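Local coordinates for EGF family domain-containing protein (Toxoplasma gondii, PDB 4Z80) that belongs to the apical membrane antigen family (AMA4), binds a RON2L1 peptide, and probably takes part in host-cell invasion at the moving junction, at residues Gln383-Leu388 against Cys427-Thr432; Glu379-Arg384 against Ala406-Thr411; Met114-Asn119 against Ala314-Arg319. One frame throughout, in Å; residues are numbered along the deposited sequence.

Contact 1 (Gln383-Leu388 against Cys427-Thr432). With SO4 (sulfate ion), chain H.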
loop_
_atom_site.group_PDB
_atom_site.type_symbol
_atom_site.label_atom_id
_atom_site.label_comp_id
_atom_site.label_asym_id
_atom_site.label_seq_id
_atom_site.Cartn_x
_atom_site.Cartn_y
_atom_site.Cartn_z
ATOM N N GLN A 383 -5.961 -11.632 -14.605
ATOM C CA GLN A 383 -5.338 -12.278 -13.453
ATOM C C GLN A 383 -4.001 -12.905 -13.818
ATOM O O GLN A 383 -2.997 -12.700 -13.133
ATOM C CB GLN A 383 -6.255 -13.358 -12.877
ATOM C CG GLN A 383 -7.491 -12.821 -12.187
ATOM C CD GLN A 383 -8.467 -13.918 -11.813
ATOM O OE1 GLN A 383 -8.697 -14.850 -12.582
ATOM N NE2 GLN A 383 -9.036 -13.820 -10.625
ATOM N N ARG A 384 -3.986 -13.687 -14.888
ATOM C CA ARG A 384 -2.740 -14.339 -15.272
ATOM C C ARG A 384 -1.706 -13.321 -15.745
ATOM O O ARG A 384 -0.522 -13.488 -15.483
ATOM C CB ARG A 384 -2.970 -15.403 -16.348
ATOM C CG ARG A 384 -3.587 -16.707 -15.823
ATOM C CD ARG A 384 -2.822 -17.353 -14.630
ATOM N NE ARG A 384 -1.520 -17.924 -14.982
ATOM C CZ ARG A 384 -0.706 -18.524 -14.115
ATOM N NH1 ARG A 384 0.450 -19.036 -14.513
ATOM N NH2 ARG A 384 -1.044 -18.616 -12.837
ATOM N N LEU A 385 -2.130 -12.265 -16.435
ATOM C CA LEU A 385 -1.195 -11.202 -16.789
ATOM C C LEU A 385 -0.465 -10.670 -15.544
ATOM O O LEU A 385 0.756 -10.560 -15.521
ATOM C CB LEU A 385 -1.925 -10.058 -17.498
ATOM C CG LEU A 385 -1.070 -8.829 -17.814
ATOM C CD1 LEU A 385 0.076 -9.182 -18.759
ATOM C CD2 LEU A 385 -1.937 -7.730 -18.409
ATOM N N PHE A 386 -1.232 -10.360 -14.506
ATOM C CA PHE A 386 -0.693 -9.894 -13.232
ATOM C C PHE A 386 0.315 -10.892 -12.656
ATOM O O PHE A 386 1.416 -10.510 -12.239
ATOM C CB PHE A 386 -1.870 -9.658 -12.269
ATOM C CG PHE A 386 -1.491 -9.228 -10.875
ATOM C CD1 PHE A 386 -0.650 -8.151 -10.650
ATOM C CD2 PHE A 386 -2.045 -9.879 -9.780
ATOM C CE1 PHE A 386 -0.352 -7.754 -9.365
ATOM C CE2 PHE A 386 -1.747 -9.484 -8.491
ATOM C CZ PHE A 386 -0.894 -8.424 -8.283
ATOM N N MET A 387 -0.066 -12.168 -12.654
ATOM C CA MET A 387 0.766 -13.224 -12.077
ATOM C C MET A 387 1.998 -13.546 -12.926
ATOM O O MET A 387 2.924 -14.175 -12.427
ATOM C CB MET A 387 -0.067 -14.492 -11.879
ATOM C CG MET A 387 -1.243 -14.316 -10.930
ATOM S SD MET A 387 -2.453 -15.662 -10.998
ATOM C CE MET A 387 -1.627 -16.869 -9.979
ATOM N N LEU A 388 2.004 -13.116 -14.187
ATOM C CA LEU A 388 3.105 -13.372 -15.117
ATOM C C LEU A 388 3.891 -12.098 -15.443
ATOM O O LEU A 388 4.660 -12.060 -16.404
ATOM C CB LEU A 388 2.560 -13.985 -16.416
ATOM C CG LEU A 388 1.875 -15.347 -16.340
ATOM C CD1 LEU A 388 1.297 -15.720 -17.697
ATOM C CD2 LEU A 388 2.861 -16.405 -15.861
ATOM N N CYS A 427 -6.233 -15.167 -24.669
ATOM C CA CYS A 427 -5.386 -14.117 -24.099
ATOM C C CYS A 427 -4.052 -14.066 -24.777
ATOM O O CYS A 427 -3.362 -15.077 -24.842
ATOM C CB CYS A 427 -5.104 -14.345 -22.628
ATOM S SG CYS A 427 -6.428 -14.975 -21.669
ATOM N N PHE A 428 -3.668 -12.896 -25.271
ATOM C CA PHE A 428 -2.355 -12.701 -25.877
ATOM C C PHE A 428 -1.506 -11.822 -24.978
ATOM O O PHE A 428 -1.912 -10.719 -24.634
ATOM C CB PHE A 428 -2.478 -12.074 -27.265
ATOM C CG PHE A 428 -3.195 -12.942 -28.246
ATOM C CD1 PHE A 428 -2.511 -13.891 -28.983
ATOM C CD2 PHE A 428 -4.561 -12.819 -28.426
ATOM C CE1 PHE A 428 -3.175 -14.693 -29.881
ATOM C CE2 PHE A 428 -5.228 -13.620 -29.326
ATOM C CZ PHE A 428 -4.536 -14.556 -30.054
ATOM N N PHE A 429 -0.327 -12.309 -24.603
ATOM C CA PHE A 429 0.547 -11.613 -23.662
ATOM C C PHE A 429 1.717 -10.947 -24.373
ATOM O O PHE A 429 2.325 -11.531 -25.280
ATOM C CB PHE A 429 1.082 -12.592 -22.604
ATOM C CG PHE A 429 0.022 -13.259 -21.781
ATOM C CD1 PHE A 429 -0.609 -12.579 -20.757
ATOM C CD2 PHE A 429 -0.312 -14.585 -21.997
ATOM C CE1 PHE A 429 -1.574 -13.196 -19.983
ATOM C CE2 PHE A 429 -1.280 -15.206 -21.231
ATOM C CZ PHE A 429 -1.914 -14.507 -20.219
ATOM N N TYR A 430 2.048 -9.730 -23.940
ATOM C CA TYR A 430 3.087 -8.927 -24.567
ATOM C C TYR A 430 4.113 -8.398 -23.580
ATOM O O TYR A 430 3.773 -8.082 -22.431
ATOM C CB TYR A 430 2.457 -7.735 -25.282
ATOM C CG TYR A 430 1.342 -8.086 -26.234
ATOM C CD1 TYR A 430 1.606 -8.663 -27.468
ATOM C CD2 TYR A 430 0.018 -7.811 -25.910
ATOM C CE1 TYR A 430 0.583 -8.966 -28.340
ATOM C CE2 TYR A 430 -1.008 -8.117 -26.767
ATOM C CZ TYR A 430 -0.725 -8.689 -27.983
ATOM O OH TYR A 430 -1.758 -8.984 -28.833
ATOM N N SER A 431 5.351 -8.246 -24.057
ATOM C CA SER A 431 6.399 -7.563 -23.304
ATOM C C SER A 431 6.909 -6.313 -24.031
ATOM O O SER A 431 7.894 -5.706 -23.604
ATOM C CB SER A 431 7.564 -8.513 -23.025
ATOM O OG SER A 431 8.171 -8.934 -24.232
ATOM N N THR A 432 6.215 -5.933 -25.106
ATOM C CA THR A 432 6.539 -4.759 -25.918
ATOM C C THR A 432 5.761 -3.546 -25.423
ATOM O O THR A 432 4.578 -3.666 -25.128
ATOM C CB THR A 432 6.190 -4.985 -27.399
ATOM O OG1 THR A 432 6.880 -6.142 -27.897
ATOM C CG2 THR A 432 6.563 -3.765 -28.244
HETATM S S SO4 H . -4.180 -19.891 -11.318
HETATM O O1 SO4 H . -2.969 -20.480 -10.731
HETATM O O2 SO4 H . -3.905 -18.536 -11.785
HETATM O O3 SO4 H . -5.248 -19.921 -10.321
HETATM O O4 SO4 H . -4.602 -20.680 -12.477
#

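Contact 2 (Glu379-Arg384 against Ala406-Thr411). With SO4 (sulfate ion), chain H.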
loop_
_atom_site.group_PDB
_atom_site.type_symbol
_atom_site.label_atom_id
_atom_site.label_comp_id
_atom_site.label_asym_id
_atom_site.label_seq_id
_atom_site.Cartn_x
_atom_site.Cartn_y
_atom_site.Cartn_z
ATOM N N GLU A 379 -11.510 -12.006 -17.207
ATOM C CA GLU A 379 -10.984 -11.880 -15.849
ATOM C C GLU A 379 -9.728 -12.736 -15.671
ATOM O O GLU A 379 -8.737 -12.276 -15.099
ATOM C CB GLU A 379 -12.041 -12.276 -14.820
ATOM C CG GLU A 379 -11.559 -12.175 -13.379
ATOM C CD GLU A 379 -12.630 -12.571 -12.383
ATOM O OE1 GLU A 379 -13.731 -12.976 -12.819
ATOM O OE2 GLU A 379 -12.381 -12.476 -11.165
ATOM N N GLN A 380 -9.773 -13.979 -16.146
ATOM C CA GLN A 380 -8.599 -14.858 -16.093
ATOM C C GLN A 380 -7.408 -14.274 -16.845
ATOM O O GLN A 380 -6.264 -14.407 -16.410
ATOM C CB GLN A 380 -8.935 -16.242 -16.652
ATOM C CG GLN A 380 -9.796 -17.068 -15.718
ATOM C CD GLN A 380 -10.176 -18.406 -16.314
ATOM O OE1 GLN A 380 -10.209 -18.567 -17.531
ATOM N NE2 GLN A 380 -10.449 -19.378 -15.457
ATOM N N CYS A 381 -7.668 -13.645 -17.985
ATOM C CA CYS A 381 -6.629 -12.968 -18.745
ATOM C C CYS A 381 -5.926 -11.909 -17.905
ATOM O O CYS A 381 -4.698 -11.868 -17.833
ATOM C CB CYS A 381 -7.240 -12.329 -19.990
ATOM S SG CYS A 381 -6.084 -11.597 -21.130
ATOM N N GLY A 382 -6.705 -11.053 -17.253
ATOM C CA GLY A 382 -6.127 -10.023 -16.417
ATOM C C GLY A 382 -5.396 -10.592 -15.210
ATOM O O GLY A 382 -4.344 -10.085 -14.817
ATOM N N GLN A 383 -5.961 -11.632 -14.605
ATOM C CA GLN A 383 -5.338 -12.278 -13.453
ATOM C C GLN A 383 -4.001 -12.905 -13.818
ATOM O O GLN A 383 -2.997 -12.700 -13.133
ATOM C CB GLN A 383 -6.255 -13.358 -12.877
ATOM C CG GLN A 383 -7.491 -12.821 -12.187
ATOM C CD GLN A 383 -8.467 -13.918 -11.813
ATOM O OE1 GLN A 383 -8.697 -14.850 -12.582
ATOM N NE2 GLN A 383 -9.036 -13.820 -10.625
ATOM N N ARG A 384 -3.986 -13.687 -14.888
ATOM C CA ARG A 384 -2.740 -14.339 -15.272
ATOM C C ARG A 384 -1.706 -13.321 -15.745
ATOM O O ARG A 384 -0.522 -13.488 -15.483
ATOM C CB ARG A 384 -2.970 -15.403 -16.348
ATOM C CG ARG A 384 -3.587 -16.707 -15.823
ATOM C CD ARG A 384 -2.822 -17.353 -14.630
ATOM N NE ARG A 384 -1.520 -17.924 -14.982
ATOM C CZ ARG A 384 -0.706 -18.524 -14.115
ATOM N NH1 ARG A 384 0.450 -19.036 -14.513
ATOM N NH2 ARG A 384 -1.044 -18.616 -12.837
ATOM N N ALA A 406 -1.869 -7.313 -22.039
ATOM C CA ALA A 406 -2.536 -8.425 -22.689
ATOM C C ALA A 406 -3.736 -7.939 -23.478
ATOM O O ALA A 406 -4.411 -6.982 -23.079
ATOM C CB ALA A 406 -2.973 -9.463 -21.677
ATOM N N THR A 407 -4.008 -8.614 -24.589
ATOM C CA THR A 407 -5.217 -8.394 -25.373
ATOM C C THR A 407 -6.035 -9.650 -25.287
ATOM O O THR A 407 -5.549 -10.734 -25.636
ATOM C CB THR A 407 -4.915 -8.082 -26.857
ATOM O OG1 THR A 407 -4.199 -6.848 -26.966
ATOM C CG2 THR A 407 -6.203 -8.003 -27.693
ATOM N N PHE A 408 -7.263 -9.505 -24.807
ATOM C CA PHE A 408 -8.224 -10.590 -24.781
ATOM C C PHE A 408 -9.089 -10.518 -26.024
ATOM O O PHE A 408 -9.622 -9.460 -26.345
ATOM C CB PHE A 408 -9.086 -10.522 -23.530
ATOM C CG PHE A 408 -10.139 -11.586 -23.465
ATOM C CD1 PHE A 408 -9.811 -12.870 -23.073
ATOM C CD2 PHE A 408 -11.460 -11.299 -23.772
ATOM C CE1 PHE A 408 -10.771 -13.858 -23.003
ATOM C CE2 PHE A 408 -12.432 -12.284 -23.697
ATOM C CZ PHE A 408 -12.089 -13.564 -23.311
ATOM N N VAL A 409 -9.200 -11.634 -26.736
ATOM C CA VAL A 409 -10.034 -11.718 -27.926
ATOM C C VAL A 409 -11.128 -12.742 -27.671
ATOM O O VAL A 409 -10.866 -13.944 -27.616
ATOM C CB VAL A 409 -9.206 -12.107 -29.168
ATOM C CG1 VAL A 409 -10.092 -12.120 -30.426
ATOM C CG2 VAL A 409 -8.023 -11.156 -29.344
ATOM N N ALA A 410 -12.360 -12.266 -27.506
ATOM C CA ALA A 410 -13.495 -13.143 -27.251
ATOM C C ALA A 410 -13.835 -13.928 -28.501
ATOM O O ALA A 410 -13.713 -13.421 -29.620
ATOM C CB ALA A 410 -14.699 -12.346 -26.796
ATOM N N THR A 411 -14.264 -15.167 -28.308
ATOM C CA THR A 411 -14.641 -16.010 -29.432
ATOM C C THR A 411 -15.781 -15.367 -30.225
ATOM O O THR A 411 -15.687 -15.239 -31.446
ATOM C CB THR A 411 -15.044 -17.413 -28.954
ATOM O OG1 THR A 411 -13.926 -18.017 -28.286
ATOM C CG2 THR A 411 -15.459 -18.292 -30.131
HETATM S S SO4 H . -4.180 -19.891 -11.318
HETATM O O1 SO4 H . -2.969 -20.480 -10.731
HETATM O O2 SO4 H . -3.905 -18.536 -11.785
HETATM O O3 SO4 H . -5.248 -19.921 -10.321
HETATM O O4 SO4 H . -4.602 -20.680 -12.477
#

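Contact 3 (Met114-Asn119 against Ala314-Arg319)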
loop_
_atom_site.group_PDB
_atom_site.type_symbol
_atom_site.label_atom_id
_atom_site.label_comp_id
_atom_site.label_asym_id
_atom_site.label_seq_id
_atom_site.Cartn_x
_atom_site.Cartn_y
_atom_site.Cartn_z
ATOM N N MET A 114 -9.635 -12.866 1.012
ATOM C CA MET A 114 -9.232 -11.554 0.542
ATOM C C MET A 114 -9.708 -10.400 1.433
ATOM O O MET A 114 -9.543 -9.241 1.059
ATOM C CB MET A 114 -9.715 -11.364 -0.894
ATOM C CG MET A 114 -8.779 -12.107 -1.867
ATOM S SD MET A 114 -9.296 -12.070 -3.559
ATOM C CE MET A 114 -8.919 -10.365 -3.978
ATOM N N THR A 115 -10.253 -10.708 2.609
ATOM C CA THR A 115 -10.616 -9.659 3.574
ATOM C C THR A 115 -9.887 -9.797 4.914
ATOM O O THR A 115 -9.937 -8.899 5.757
ATOM C CB THR A 115 -12.140 -9.622 3.849
ATOM O OG1 THR A 115 -12.574 -10.863 4.403
ATOM C CG2 THR A 115 -12.915 -9.329 2.564
ATOM N N ARG A 116 -9.199 -10.913 5.114
ATOM C CA ARG A 116 -8.435 -11.140 6.327
ATOM C C ARG A 116 -7.411 -10.023 6.590
ATOM O O ARG A 116 -7.123 -9.706 7.747
ATOM C CB ARG A 116 -7.748 -12.513 6.233
ATOM C CG ARG A 116 -6.797 -12.850 7.348
ATOM C CD ARG A 116 -7.479 -13.143 8.683
ATOM N NE ARG A 116 -6.422 -13.625 9.554
ATOM C CZ ARG A 116 -6.038 -14.892 9.668
ATOM N NH1 ARG A 116 -6.705 -15.870 9.059
ATOM N NH2 ARG A 116 -5.000 -15.179 10.429
ATOM N N TRP A 117 -6.871 -9.427 5.528
ATOM C CA TRP A 117 -5.846 -8.393 5.670
ATOM C C TRP A 117 -6.305 -7.217 6.532
ATOM O O TRP A 117 -5.475 -6.511 7.093
ATOM C CB TRP A 117 -5.398 -7.874 4.292
ATOM C CG TRP A 117 -6.435 -7.067 3.562
ATOM C CD1 TRP A 117 -7.337 -7.527 2.657
ATOM C CD2 TRP A 117 -6.678 -5.656 3.693
ATOM N NE1 TRP A 117 -8.132 -6.492 2.210
ATOM C CE2 TRP A 117 -7.742 -5.333 2.831
ATOM C CE3 TRP A 117 -6.085 -4.638 4.444
ATOM C CZ2 TRP A 117 -8.237 -4.032 2.706
ATOM C CZ3 TRP A 117 -6.583 -3.345 4.320
ATOM C CH2 TRP A 117 -7.642 -3.057 3.459
ATOM N N LYS A 118 -7.613 -7.023 6.647
ATOM C CA LYS A 118 -8.142 -5.871 7.376
ATOM C C LYS A 118 -7.928 -5.950 8.877
ATOM O O LYS A 118 -7.982 -4.923 9.559
ATOM C CB LYS A 118 -9.631 -5.702 7.083
ATOM C CG LYS A 118 -9.902 -5.327 5.654
ATOM C CD LYS A 118 -11.383 -5.121 5.415
ATOM C CE LYS A 118 -11.664 -4.822 3.960
ATOM N NZ LYS A 118 -13.122 -4.706 3.705
ATOM N N ASN A 119 -7.723 -7.150 9.410
ATOM C CA ASN A 119 -7.383 -7.278 10.827
ATOM C C ASN A 119 -5.990 -6.716 11.071
ATOM O O ASN A 119 -5.139 -6.751 10.180
ATOM C CB ASN A 119 -7.428 -8.731 11.291
ATOM C CG ASN A 119 -8.798 -9.361 11.153
ATOM O OD1 ASN A 119 -9.774 -8.713 10.771
ATOM N ND2 ASN A 119 -8.871 -10.655 11.458
ATOM N N ALA A 314 5.928 -16.997 13.691
ATOM C CA ALA A 314 5.658 -17.417 12.321
ATOM C C ALA A 314 5.040 -16.274 11.525
ATOM O O ALA A 314 4.538 -15.298 12.094
ATOM C CB ALA A 314 4.741 -18.639 12.301
ATOM N N PHE A 315 5.136 -16.388 10.206
ATOM C CA PHE A 315 4.516 -15.448 9.287
ATOM C C PHE A 315 3.550 -16.220 8.402
ATOM O O PHE A 315 3.824 -17.351 8.000
ATOM C CB PHE A 315 5.570 -14.708 8.445
ATOM C CG PHE A 315 5.079 -13.400 7.870
ATOM C CD1 PHE A 315 4.351 -13.374 6.687
ATOM C CD2 PHE A 315 5.334 -12.194 8.517
ATOM C CE1 PHE A 315 3.880 -12.173 6.164
ATOM C CE2 PHE A 315 4.864 -10.989 7.987
ATOM C CZ PHE A 315 4.149 -10.984 6.812
ATOM N N TYR A 316 2.404 -15.618 8.119
ATOM C CA TYR A 316 1.362 -16.270 7.351
ATOM C C TYR A 316 1.666 -16.409 5.864
ATOM O O TYR A 316 2.335 -15.566 5.258
ATOM C CB TYR A 316 0.046 -15.508 7.522
ATOM C CG TYR A 316 -0.678 -15.879 8.790
ATOM C CD1 TYR A 316 -1.348 -17.090 8.879
ATOM C CD2 TYR A 316 -0.676 -15.044 9.903
ATOM C CE1 TYR A 316 -1.995 -17.462 10.034
ATOM C CE2 TYR A 316 -1.339 -15.408 11.064
ATOM C CZ TYR A 316 -1.997 -16.615 11.118
ATOM O OH TYR A 316 -2.667 -17.016 12.258
ATOM N N CYS A 317 1.167 -17.503 5.295
ATOM C CA CYS A 317 1.165 -17.702 3.851
ATOM C C CYS A 317 0.298 -16.623 3.228
ATOM O O CYS A 317 -0.888 -16.545 3.537
ATOM C CB CYS A 317 0.609 -19.074 3.486
ATOM S SG CYS A 317 1.388 -20.505 4.293
ATOM N N VAL A 318 0.873 -15.796 2.365
ATOM C CA VAL A 318 0.102 -14.757 1.695
ATOM C C VAL A 318 0.567 -14.628 0.258
ATOM O O VAL A 318 1.688 -15.003 -0.072
ATOM C CB VAL A 318 0.228 -13.363 2.392
ATOM C CG1 VAL A 318 -0.269 -13.415 3.822
ATOM C CG2 VAL A 318 1.661 -12.841 2.348
ATOM N N ARG A 319 -0.288 -14.089 -0.599
ATOM C CA ARG A 319 0.152 -13.723 -1.942
ATOM C C ARG A 319 -0.783 -12.675 -2.502
ATOM O O ARG A 319 -1.926 -12.576 -2.060
ATOM C CB ARG A 319 0.212 -14.944 -2.867
ATOM C CG ARG A 319 -1.140 -15.557 -3.225
ATOM C CD ARG A 319 -0.968 -16.886 -3.978
ATOM N NE ARG A 319 -0.215 -17.828 -3.166
ATOM C CZ ARG A 319 0.254 -19.002 -3.577
ATOM N NH1 ARG A 319 0.066 -19.422 -4.824
ATOM N NH2 ARG A 319 0.932 -19.747 -2.718
#

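Contact 1 (Gln383-Leu388 against Cys427-Thr432)
The ring of F429 stands up from its strand and meets L385 on helix 378-387 and L388, the first residue past its end; this helix packs on the antiparallel sheet of a PAN-type domain. L388 CD1 sits over one face of the ring, nearer its margin than its middle, and its nearest ring atom is F429 CZ at 4.3 Å. On the helix side, F429 CE1 comes within 3.7 Å of L385 N, so the ring touches helix backbone as well as side chains. The L385 and F429 side chains run antiparallel, passing alongside one another. Chi1 of 175° puts CG of the leucine trans to N, and L385 CD1 comes to 4.0 Å from F429 CD1. Of the R384 side chain, CB is the atom nearest the ring, 4.1 Å from F429 CZ.

Farther out, Y403 and L373 also pack on F429, and A406 of the neighbouring strand touches both L385 and F429. The R384 chain, bent at chi2 and chi3, carries its guanidinium off to a sulfate, probably from the crystallisation liquor. There NH2 of R384 donates to sulfate O2 at 3.0 Å, with an N-H...O angle of 149°.

Contact 2 (Glu379-Arg384 against Ala406-Thr411)
C381 alone carries the helix side of this contact, meeting A406 and F408 on strand 405-410, two residues on the same face of the strand. Here helix 378-387 packs on the four-stranded antiparallel sheet of the PAN-type domain. At the head of the segment, E379 starts out away from the strand, and its OE2 bonds A324 N. Q380 reaches back to T377 N with OE1, a bond that joins the helix to the end of strand 371-377.

One residue on, C381 points its side chain at the sheet. Its SG lies 3.8 Å from A406 CB and 4.0 Å from F408 CB, so the sulfur settles between the two beta carbons. Chi1 of -174° puts SG trans to the backbone N, and it leans toward the strand. C381 CB approaches the F408 ring obliquely, 4.1 Å from F408 CD1. T407, between the two strand partners, faces the opposite way and bonds through OG1 to W355 N.

Backbone bonds Q383 N to E379 O (2.9 Å) and R384 N to Q380 O (2.8 Å) keep the turns regular around the cysteine.

A disulfide between C381 and C427 of the adjacent strand 424-430 is seen in this crystal structure. C427 is modelled in two conformers, however, and the one given here does not bring its SG to bonding distance of C381 SG. No hydrogen bond crosses from helix to strand 405-410: the contact is apolar, sulfur against beta carbons, and rests on dispersion.

Contact 3 (Met114-Asn119 against Ala314-Arg319)
R116 aims one end of its guanidinium down onto the face of the Y316 ring, with the two planes 79° apart. It is therefore an edge-on cation-pi contact and not a flat stack. CZ of R116, the centre of the guanidinium, stands 4.9 Å from the ring centroid, 20° off the ring normal. NH2 leads the approach and comes closest at Y316 CZ, 3.4 Å away, so it sits over the phenol end of the ring. R116 NH2 is also 3.5 Å from Y316 OH, but the angle is too poor for a hydrogen bond.

R116 opens a short 3-10 segment, 116-118, in the long loop after strand 101-104. Y316 comes just before strand 318-321, which pairs antiparallel with 101-104, and C317 beside it is fixed by the disulfide to C304. The cation-pi contact joins the loop to the chain just ahead of that two-stranded sheet.

With CG anti to the backbone N (chi1 174°) and a bend at chi2, the arginine chain reaches Y316 at about a right angle. Its rotation is set from outside: NE donates to E149 O and NH1 to L307 O. Y316 is fixed at its own end, where OH gives its proton to K146 O and accepts from T309 N. Within the turn, N119 N bonds back to R116 O at 3.1 Å.

In the fold
From the N terminus, contact 3 opens first, at 114-119, and closes at 314-319 after nearly 200 residues, joining a loop beyond strand 101-104 to the approach to strand 318-321. Contacts 1 and 2 come later in the chain, in series with it, where helix 378-387 packs on its four-stranded sheet; their centres lie about 25 and 27 Å from that of contact 3. Both start on this helix and share Q383 and R384. Contact 2 closes first, on strand 405-410; contact 1 closes on strand 424-430, its neighbour in the sheet. Their centres are about 8 Å apart, and F428 N and T407 O probably hydrogen-bond between the two strands, so one helix is seated across both.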